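Local coordinates for penicillin-binding protein 2B (Streptococcus pneumoniae, PDB 2WAD), which cross-links the peptides of adjacent glycan strands as a transpeptidase of the elongation machinery that builds peripheral peptidoglycan, and is a target of penicillin, at residues A[540-545]-A[566-571]; A[492-497]-A[545-550]; A[50-55]-A[185-190]. One frame throughout, in Å; residues are numbered along the deposited sequence. Where two conformers were deposited one is given.

How the interactions relate
Interaction 3 (50-55 with 185-190) closes first along the chain. Interactions 1 and 2 follow within the transpeptidase region, where their segments alternate. These two have centres about 10 Å apart and share H545, in the short connection between strands 540-542 and 547-553; I566 N of interaction 1 lies 3.0 Å from E548 O of interaction 2, a probable hydrogen bond. Interaction 1 joins 540-542 to 570-573 in a two-stranded ribbon, while interaction 2 fixes the start of 547-553 to the loop after helix 471-484. Together they form one continuous patch with no direct contact to interaction 3, whose segment 185-190 belongs to the dimerisation domain and whose centre is about 44 Å and 36 Å from theirs.

Interaction 1 (A[540-545]-A[566-571]); sequences VRLAPH and IDTKEI. Unlike the reference sequence in segment 540-545: L542 (reference Val), H545 (reference Arg). Unlike the reference sequence in segment 566-571: I566 (reference Leu), D567 (reference Gln), T568 (reference Pro), K569 (reference Thr), I571 (reference Met).
I571 and A543 each donate a backbone bond across a short antiparallel ribbon, in which strand 540-542 pairs with strand 570-573. I571 N reaches R541 O at 3.0 Å, A543 N reaches K569 O at 3.1 Å, and between these two bonds L542 and E570 form a non-hydrogen-bonded pair. The I571 side chain runs back over the partner strand. Its CB starts 3.8 Å from R541 O; CG1, anti to the carbonyl carbon (chi1 -57°), passes R541 O and A543 N; and CD1 ends beside A543 N, CA and CB. The same CD1 sits over the centre of the R541 guanidinium, 4.2 Å above its plane, while the other branch, CG2, comes to 3.4 Å from R541 NH1. The guanidinium is held from beyond the ribbon, NH1 by N572 OD1 and NH2 by Q530 OE1, so the isoleucine packs on a group with its rotation fixed.

Another cluster forms around L542, whose CD1 and CD2 both meet T568 CG2; CD2 also touches E570 CG at 3.7 Å, where the two side chains lie alongside each other.

Beyond A543 the backbones separate and water joins them. One molecule donates to A543 O at 2.6 Å and accepts from K569 N. A second donates to I566 O, is hydrogen-bonded to T568 OG1 and accepts a weak bond from H545 NE2; ND1 of that ring donates to V547 O. Over one face of the H545 imidazole lies I566 CG2, a CH-pi contact 4.2 Å from the ring centroid and 23° off the normal, displaced toward ND1 and CG.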
loop_
_atom_site.group_PDB
_atom_site.type_symbol
_atom_site.label_atom_id
_atom_site.label_comp_id
_atom_site.label_asym_id
_atom_site.label_seq_id
_atom_site.Cartn_x
_atom_site.Cartn_y
_atom_site.Cartn_z
ATOM N N VAL A 540 16.594 -15.742 -6.893
ATOM C CA VAL A 540 16.432 -14.377 -7.384
ATOM C C VAL A 540 15.143 -13.731 -6.876
ATOM O O VAL A 540 14.030 -14.044 -7.288
ATOM C CB VAL A 540 16.479 -14.295 -8.920
ATOM C CG1 VAL A 540 16.176 -12.866 -9.370
ATOM C CG2 VAL A 540 17.840 -14.797 -9.428
ATOM N N ARG A 541 15.329 -12.799 -5.956
ATOM C CA ARG A 541 14.219 -12.208 -5.238
ATOM C C ARG A 541 13.649 -11.056 -6.048
ATOM O O ARG A 541 14.389 -10.224 -6.555
ATOM C CB ARG A 541 14.773 -11.686 -3.932
ATOM C CG ARG A 541 13.765 -11.005 -3.029
ATOM C CD ARG A 541 14.537 -10.656 -1.768
ATOM N NE ARG A 541 13.773 -9.687 -1.027
ATOM C CZ ARG A 541 14.205 -8.493 -0.658
ATOM N NH1 ARG A 541 15.447 -8.102 -0.882
ATOM N NH2 ARG A 541 13.358 -7.712 -0.012
ATOM N N LEU A 542 12.333 -11.030 -6.196
ATOM C CA LEU A 542 11.676 -10.105 -7.106
ATOM C C LEU A 542 10.729 -9.196 -6.332
ATOM O O LEU A 542 10.061 -9.636 -5.399
ATOM C CB LEU A 542 10.893 -10.891 -8.153
ATOM C CG LEU A 542 11.620 -11.803 -9.156
ATOM C CD1 LEU A 542 10.618 -12.266 -10.236
ATOM C CD2 LEU A 542 12.824 -11.115 -9.823
ATOM N N ALA A 543 10.709 -7.910 -6.680
ATOM C CA ALA A 543 9.775 -6.995 -6.054
ATOM C C ALA A 543 8.369 -7.404 -6.470
ATOM O O ALA A 543 8.102 -7.624 -7.658
ATOM C CB ALA A 543 10.046 -5.549 -6.485
ATOM N N PRO A 544 7.451 -7.471 -5.491
ATOM C CA PRO A 544 6.050 -7.733 -5.783
ATOM C C PRO A 544 5.423 -6.473 -6.361
ATOM O O PRO A 544 5.773 -5.367 -5.963
ATOM C CB PRO A 544 5.433 -8.079 -4.417
ATOM C CG PRO A 544 6.489 -7.883 -3.398
ATOM C CD PRO A 544 7.703 -7.265 -4.059
ATOM N N HIS A 545 4.568 -6.632 -7.365
ATOM C CA HIS A 545 3.989 -5.459 -7.991
ATOM C C HIS A 545 2.513 -5.761 -8.226
ATOM O O HIS A 545 2.170 -6.847 -8.709
ATOM C CB HIS A 545 4.752 -4.983 -9.249
ATOM C CG HIS A 545 4.822 -5.977 -10.371
ATOM N ND1 HIS A 545 3.929 -5.976 -11.420
ATOM C CD2 HIS A 545 5.714 -6.959 -10.638
ATOM C CE1 HIS A 545 4.251 -6.936 -12.269
ATOM N NE2 HIS A 545 5.328 -7.552 -11.812
ATOM N N ILE A 566 4.750 -3.111 -16.654
ATOM C CA ILE A 566 5.664 -2.956 -15.534
ATOM C C ILE A 566 6.628 -4.127 -15.502
ATOM O O ILE A 566 6.251 -5.283 -15.277
ATOM C CB ILE A 566 4.935 -2.766 -14.196
ATOM C CG1 ILE A 566 4.347 -1.351 -14.145
ATOM C CG2 ILE A 566 5.902 -2.988 -13.028
ATOM C CD1 ILE A 566 3.222 -1.218 -13.154
ATOM N N ASP A 567 7.888 -3.808 -15.768
ATOM C CA ASP A 567 8.897 -4.831 -15.969
ATOM C C ASP A 567 9.298 -5.517 -14.660
ATOM O O ASP A 567 9.155 -4.973 -13.568
ATOM C CB ASP A 567 10.116 -4.227 -16.687
ATOM C CG ASP A 567 9.763 -3.652 -18.054
ATOM O OD1 ASP A 567 8.835 -4.177 -18.720
ATOM O OD2 ASP A 567 10.416 -2.665 -18.459
ATOM N N THR A 568 9.787 -6.740 -14.769
ATOM C CA THR A 568 10.163 -7.494 -13.587
ATOM C C THR A 568 11.404 -6.874 -12.947
ATOM O O THR A 568 12.340 -6.524 -13.654
ATOM C CB THR A 568 10.471 -8.932 -13.976
ATOM O OG1 THR A 568 9.252 -9.561 -14.377
ATOM C CG2 THR A 568 11.073 -9.668 -12.797
ATOM N N LYS A 569 11.438 -6.770 -11.624
ATOM C CA LYS A 569 12.556 -6.087 -10.992
ATOM C C LYS A 569 13.306 -6.988 -10.026
ATOM O O LYS A 569 12.773 -7.353 -8.985
ATOM C CB LYS A 569 12.068 -4.831 -10.266
ATOM C CG LYS A 569 13.177 -3.863 -9.866
ATOM C CD LYS A 569 12.642 -2.780 -8.934
ATOM C CE LYS A 569 11.474 -2.006 -9.555
ATOM N NZ LYS A 569 10.858 -1.053 -8.580
ATOM N N GLU A 570 14.538 -7.344 -10.379
ATOM C CA GLU A 570 15.390 -8.171 -9.538
ATOM C C GLU A 570 16.058 -7.323 -8.458
ATOM O O GLU A 570 16.643 -6.280 -8.770
ATOM C CB GLU A 570 16.457 -8.879 -10.372
ATOM C CG GLU A 570 15.875 -9.779 -11.419
ATOM C CD GLU A 570 15.796 -9.130 -12.784
ATOM O OE1 GLU A 570 15.846 -7.886 -12.875
ATOM O OE2 GLU A 570 15.690 -9.881 -13.772
ATOM N N ILE A 571 15.957 -7.762 -7.203
ATOM C CA ILE A 571 16.452 -6.990 -6.064
ATOM C C ILE A 571 17.829 -7.472 -5.592
ATOM O O ILE A 571 18.701 -6.670 -5.232
ATOM C CB ILE A 571 15.467 -7.031 -4.865
ATOM C CG1 ILE A 571 14.084 -6.509 -5.286
ATOM C CG2 ILE A 571 15.995 -6.204 -3.667
ATOM C CD1 ILE A 571 13.064 -6.436 -4.145
HETATM O O HOH W 1 9.103 -7.376 -10.014
HETATM O O HOH W 2 6.518 -8.061 -14.214
#

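Interaction 2 (A[492-497]-A[545-550]); sequences GIDLPD and HIVEGI. Unlike the reference sequence in segment 545-550: H545 (reference Arg).
An inverse gamma turn centred on D494, in the loop between helices 471-484 and 509-515, turns a carboxylate onto the backbone of I546 and V547, where strand 547-553 begins. D494 CG lies between its own backbone N and carbonyl carbon (chi1 53°), and the carboxylate takes the two successive N-H groups side by side. OD1 accepts from I546 N at 2.9 Å and OD2 from V547 N at 3.1 Å, each through its syn lone pair; I546 N also makes a weak bond to OD2. Next to this polar grip, I546 CD1 packs against I493 CD1 at 3.8 Å and against the isobutyl group of L495, touching CG, CD1 and CD2; the I546 and L495 side chains cross at about a right angle. H545 folds back on its own segment, ND1 donating to V547 O at 2.8 Å almost in the plane of the imidazole, which ties the ring to the backbone two residues on. Y272 OH hydrogen-bonds OD2 from outside the two segments. With the buried carboxylate held by two amide N-H groups and the Y272 hydroxyl, it is probably stabilised as the anion, its charge spread over several bonds.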
loop_
_atom_site.group_PDB
_atom_site.type_symbol
_atom_site.label_atom_id
_atom_site.label_comp_id
_atom_site.label_asym_id
_atom_site.label_seq_id
_atom_site.Cartn_x
_atom_site.Cartn_y
_atom_site.Cartn_z
ATOM N N GLY A 492 9.925 -4.042 -1.622
ATOM C CA GLY A 492 9.867 -3.343 -2.908
ATOM C C GLY A 492 8.464 -3.159 -3.471
ATOM O O GLY A 492 8.275 -2.712 -4.621
ATOM N N ILE A 493 7.456 -3.550 -2.693
ATOM C CA ILE A 493 6.093 -3.528 -3.226
ATOM C C ILE A 493 5.687 -2.092 -3.580
ATOM O O ILE A 493 6.125 -1.150 -2.912
ATOM C CB ILE A 493 5.075 -4.150 -2.281
ATOM C CG1 ILE A 493 3.776 -4.450 -3.043
ATOM C CG2 ILE A 493 4.838 -3.279 -1.059
ATOM C CD1 ILE A 493 2.721 -5.044 -2.186
ATOM N N ASP A 494 4.880 -1.943 -4.636
ATOM C CA ASP A 494 4.477 -0.641 -5.172
ATOM C C ASP A 494 3.334 0.015 -4.378
ATOM O O ASP A 494 2.259 0.328 -4.917
ATOM C CB ASP A 494 4.143 -0.766 -6.669
ATOM C CG ASP A 494 3.109 -1.883 -6.980
ATOM O OD1 ASP A 494 2.887 -2.813 -6.148
ATOM O OD2 ASP A 494 2.572 -1.861 -8.119
ATOM N N LEU A 495 3.566 0.217 -3.083
ATOM C CA LEU A 495 2.651 0.966 -2.228
ATOM C C LEU A 495 3.521 1.926 -1.428
ATOM O O LEU A 495 4.689 1.634 -1.211
ATOM C CB LEU A 495 1.863 0.038 -1.286
ATOM C CG LEU A 495 0.788 -0.860 -1.922
ATOM C CD1 LEU A 495 0.205 -1.853 -0.926
ATOM C CD2 LEU A 495 -0.317 -0.075 -2.617
ATOM N N PRO A 496 2.977 3.084 -1.026
ATOM C CA PRO A 496 3.837 4.122 -0.441
ATOM C C PRO A 496 4.616 3.692 0.804
ATOM O O PRO A 496 5.785 4.044 0.947
ATOM C CB PRO A 496 2.883 5.285 -0.124
ATOM C CG PRO A 496 1.551 4.916 -0.705
ATOM C CD PRO A 496 1.639 3.582 -1.383
ATOM N N ASP A 497 3.986 2.912 1.679
ATOM C CA ASP A 497 4.556 2.586 2.984
ATOM C C ASP A 497 4.235 1.173 3.476
ATOM O O ASP A 497 3.108 0.891 3.866
ATOM C CB ASP A 497 4.069 3.594 4.032
ATOM C CG ASP A 497 4.766 3.428 5.374
ATOM O OD1 ASP A 497 5.984 3.138 5.383
ATOM O OD2 ASP A 497 4.095 3.594 6.416
ATOM N N HIS A 545 4.568 -6.632 -7.365
ATOM C CA HIS A 545 3.989 -5.459 -7.991
ATOM C C HIS A 545 2.513 -5.761 -8.226
ATOM O O HIS A 545 2.170 -6.847 -8.709
ATOM C CB HIS A 545 4.752 -4.983 -9.249
ATOM C CG HIS A 545 4.822 -5.977 -10.371
ATOM N ND1 HIS A 545 3.929 -5.976 -11.420
ATOM C CD2 HIS A 545 5.714 -6.959 -10.638
ATOM C CE1 HIS A 545 4.251 -6.936 -12.269
ATOM N NE2 HIS A 545 5.328 -7.552 -11.812
ATOM N N ILE A 546 1.667 -4.822 -7.808
ATOM C CA ILE A 546 0.224 -4.955 -7.912
ATOM C C ILE A 546 -0.256 -4.433 -9.272
ATOM O O ILE A 546 -1.293 -4.861 -9.797
ATOM C CB ILE A 546 -0.449 -4.148 -6.783
ATOM C CG1 ILE A 546 -0.052 -4.681 -5.413
ATOM C CG2 ILE A 546 -1.967 -4.188 -6.928
ATOM C CD1 ILE A 546 -0.174 -3.676 -4.270
ATOM N N VAL A 547 0.491 -3.480 -9.835
ATOM C CA VAL A 547 0.177 -2.942 -11.152
ATOM C C VAL A 547 0.848 -3.755 -12.252
ATOM O O VAL A 547 2.021 -4.093 -12.125
ATOM C CB VAL A 547 0.551 -1.459 -11.266
ATOM C CG1 VAL A 547 0.375 -1.003 -12.706
ATOM C CG2 VAL A 547 -0.320 -0.608 -10.317
ATOM N N GLU A 548 0.100 -4.073 -13.310
ATOM C CA GLU A 548 0.593 -4.924 -14.394
ATOM C C GLU A 548 1.096 -4.097 -15.563
ATOM O O GLU A 548 2.082 -4.468 -16.207
ATOM C CB GLU A 548 -0.473 -5.923 -14.887
ATOM C CG GLU A 548 -0.073 -6.795 -16.101
ATOM C CD GLU A 548 -0.291 -6.097 -17.446
ATOM O OE1 GLU A 548 0.450 -6.378 -18.412
ATOM O OE2 GLU A 548 -1.196 -5.250 -17.569
ATOM N N GLY A 549 0.421 -2.988 -15.848
ATOM C CA GLY A 549 0.852 -2.122 -16.950
ATOM C C GLY A 549 0.191 -0.755 -16.941
ATOM O O GLY A 549 -0.792 -0.539 -16.247
ATOM N N ILE A 550 0.745 0.185 -17.694
ATOM C CA ILE A 550 0.077 1.470 -17.876
ATOM C C ILE A 550 -0.559 1.459 -19.251
ATOM O O ILE A 550 0.093 1.071 -20.216
ATOM C CB ILE A 550 1.057 2.645 -17.766
ATOM C CG1 ILE A 550 1.652 2.703 -16.349
ATOM C CG2 ILE A 550 0.374 3.940 -18.162
ATOM C CD1 ILE A 550 3.123 2.370 -16.296
#

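Interaction 3 (A[50-55]-A[185-190]); sequences SQTKVT and GNFATG. Unlike the reference sequence in segment 50-55: V54 (reference Ile).
The phenyl ring of F187 meets T52 obliquely, with the T52 methyl CG2 near ring atoms CD1 and CE1. The modelled separation there is too short for two carbons, so the two side chains are neighbours but the detail of their approach is doubtful. L287 of strand 282-287 and N86 also touch the F187 side chain. The N186-F187 peptide takes part as well: its oxygen, N186 O, lies 3.4 Å from V54 CG1.

V54 uses both of its methyl groups. CG1 comes to 4.0 Å from F187 CB as well as to N186 O, and CG2 lies 4.1 Å from the same CB and 4.0 Å from F187 O. The base of the phenylalanine therefore rests on a forked valine, and the two side chains cross at about a right angle.

G185 to A188 form a type II beta turn, closed by A188 N bonding to G185 O at 3.1 Å. F187 takes its third position with a positive phi of 69°, a place glycine often fills, and its CG stands anti to the carbonyl carbon (chi1 -61°). The turn lies in the dimerisation domain of the penicillin-binding protein family and leads into strand 189-191, the edge of a sheet with strands 72-83 and 215-225; the backbone of R84 hydrogen-bonds those of F187 and A188. Strand 51-55 is the edge of a different antiparallel sheet, paired with 282-287. No hydrogen bond joins the two segments; the contact is made by the T52 and V54 side chains against the side chain and backbone of the turn. D288, H290 and D292, which bind a zinc ion, follow strand 282-287, and the F187 side chain lies about 11 Å from a bound zinc.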
loop_
_atom_site.group_PDB
_atom_site.type_symbol
_atom_site.label_atom_id
_atom_site.label_comp_id
_atom_site.label_asym_id
_atom_site.label_seq_id
_atom_site.Cartn_x
_atom_site.Cartn_y
_atom_site.Cartn_z
ATOM N N SER A 50 2.744 41.726 -23.850
ATOM C CA SER A 50 2.585 40.916 -22.607
ATOM C C SER A 50 1.852 39.611 -22.885
ATOM O O SER A 50 0.999 39.535 -23.775
ATOM C CB SER A 50 1.815 41.693 -21.537
ATOM O OG SER A 50 2.656 42.585 -20.824
ATOM N N GLN A 51 2.191 38.595 -22.099
ATOM C CA GLN A 51 1.516 37.316 -22.173
ATOM C C GLN A 51 1.562 36.651 -20.803
ATOM O O GLN A 51 2.612 36.551 -20.168
ATOM C CB GLN A 51 2.137 36.435 -23.262
ATOM C CG GLN A 51 3.293 35.540 -22.821
ATOM C CD GLN A 51 4.609 36.280 -22.628
ATOM O OE1 GLN A 51 4.682 37.505 -22.782
ATOM N NE2 GLN A 51 5.660 35.532 -22.287
ATOM N N THR A 52 0.402 36.221 -20.330
ATOM C CA THR A 52 0.339 35.510 -19.068
ATOM C C THR A 52 -0.164 34.095 -19.356
ATOM O O THR A 52 -1.228 33.904 -19.948
ATOM C CB THR A 52 -0.515 36.281 -18.034
ATOM O OG1 THR A 52 -0.907 35.414 -16.960
ATOM C CG2 THR A 52 -1.751 36.863 -18.687
ATOM N N LYS A 53 0.631 33.098 -18.984
ATOM C CA LYS A 53 0.267 31.720 -19.293
ATOM C C LYS A 53 -0.518 31.069 -18.160
ATOM O O LYS A 53 -0.209 31.261 -16.984
ATOM C CB LYS A 53 1.490 30.888 -19.688
ATOM C CG LYS A 53 2.276 30.298 -18.525
ATOM C CD LYS A 53 3.440 29.464 -19.043
ATOM C CE LYS A 53 4.032 28.592 -17.942
ATOM N NZ LYS A 53 4.635 27.350 -18.506
ATOM N N VAL A 54 -1.551 30.315 -18.522
ATOM C CA VAL A 54 -2.357 29.647 -17.516
ATOM C C VAL A 54 -2.572 28.159 -17.760
ATOM O O VAL A 54 -2.715 27.715 -18.902
ATOM C CB VAL A 54 -3.691 30.358 -17.276
ATOM C CG1 VAL A 54 -3.526 31.416 -16.194
ATOM C CG2 VAL A 54 -4.200 30.959 -18.564
ATOM N N THR A 55 -2.591 27.414 -16.659
ATOM C CA THR A 55 -2.676 25.955 -16.662
ATOM C C THR A 55 -3.983 25.495 -16.015
ATOM O O THR A 55 -4.285 25.841 -14.870
ATOM C CB THR A 55 -1.464 25.356 -15.912
ATOM O OG1 THR A 55 -0.260 25.743 -16.587
ATOM C CG2 THR A 55 -1.519 23.850 -15.884
ATOM N N GLY A 185 -6.721 32.426 -9.415
ATOM C CA GLY A 185 -5.655 33.211 -10.048
ATOM C C GLY A 185 -6.124 34.034 -11.242
ATOM O O GLY A 185 -7.186 33.766 -11.801
ATOM N N ASN A 186 -5.326 35.008 -11.667
ATOM C CA ASN A 186 -5.598 35.713 -12.910
ATOM C C ASN A 186 -5.743 34.807 -14.130
ATOM O O ASN A 186 -4.860 34.005 -14.412
ATOM C CB ASN A 186 -4.516 36.756 -13.173
ATOM C CG ASN A 186 -4.687 37.983 -12.320
ATOM O OD1 ASN A 186 -5.714 38.158 -11.667
ATOM N ND2 ASN A 186 -3.681 38.843 -12.314
ATOM N N PHE A 187 -6.861 34.946 -14.839
ATOM C CA PHE A 187 -7.154 34.169 -16.039
ATOM C C PHE A 187 -7.407 32.698 -15.772
ATOM O O PHE A 187 -7.652 31.933 -16.698
ATOM C CB PHE A 187 -6.052 34.324 -17.084
ATOM C CG PHE A 187 -5.873 35.737 -17.563
ATOM C CD1 PHE A 187 -4.678 36.396 -17.355
ATOM C CD2 PHE A 187 -6.901 36.399 -18.195
ATOM C CE1 PHE A 187 -4.487 37.671 -17.787
ATOM C CE2 PHE A 187 -6.734 37.707 -18.625
ATOM C CZ PHE A 187 -5.516 38.345 -18.419
ATOM N N ALA A 188 -7.351 32.305 -14.506
ATOM C CA ALA A 188 -7.631 30.929 -14.149
ATOM C C ALA A 188 -9.135 30.726 -13.951
ATOM O O ALA A 188 -9.903 31.690 -13.920
ATOM C CB ALA A 188 -6.832 30.531 -12.904
ATOM N N THR A 189 -9.542 29.466 -13.843
ATOM C CA THR A 189 -10.936 29.091 -13.676
ATOM C C THR A 189 -11.008 28.162 -12.470
ATOM O O THR A 189 -10.377 27.109 -12.449
ATOM C CB THR A 189 -11.495 28.363 -14.934
ATOM O OG1 THR A 189 -11.671 29.293 -16.011
ATOM C CG2 THR A 189 -12.853 27.705 -14.636
ATOM N N GLY A 190 -11.759 28.552 -11.448
ATOM C CA GLY A 190 -11.929 27.697 -10.267
ATOM C C GLY A 190 -13.403 27.541 -9.932
ATOM O O GLY A 190 -14.231 28.354 -10.348
#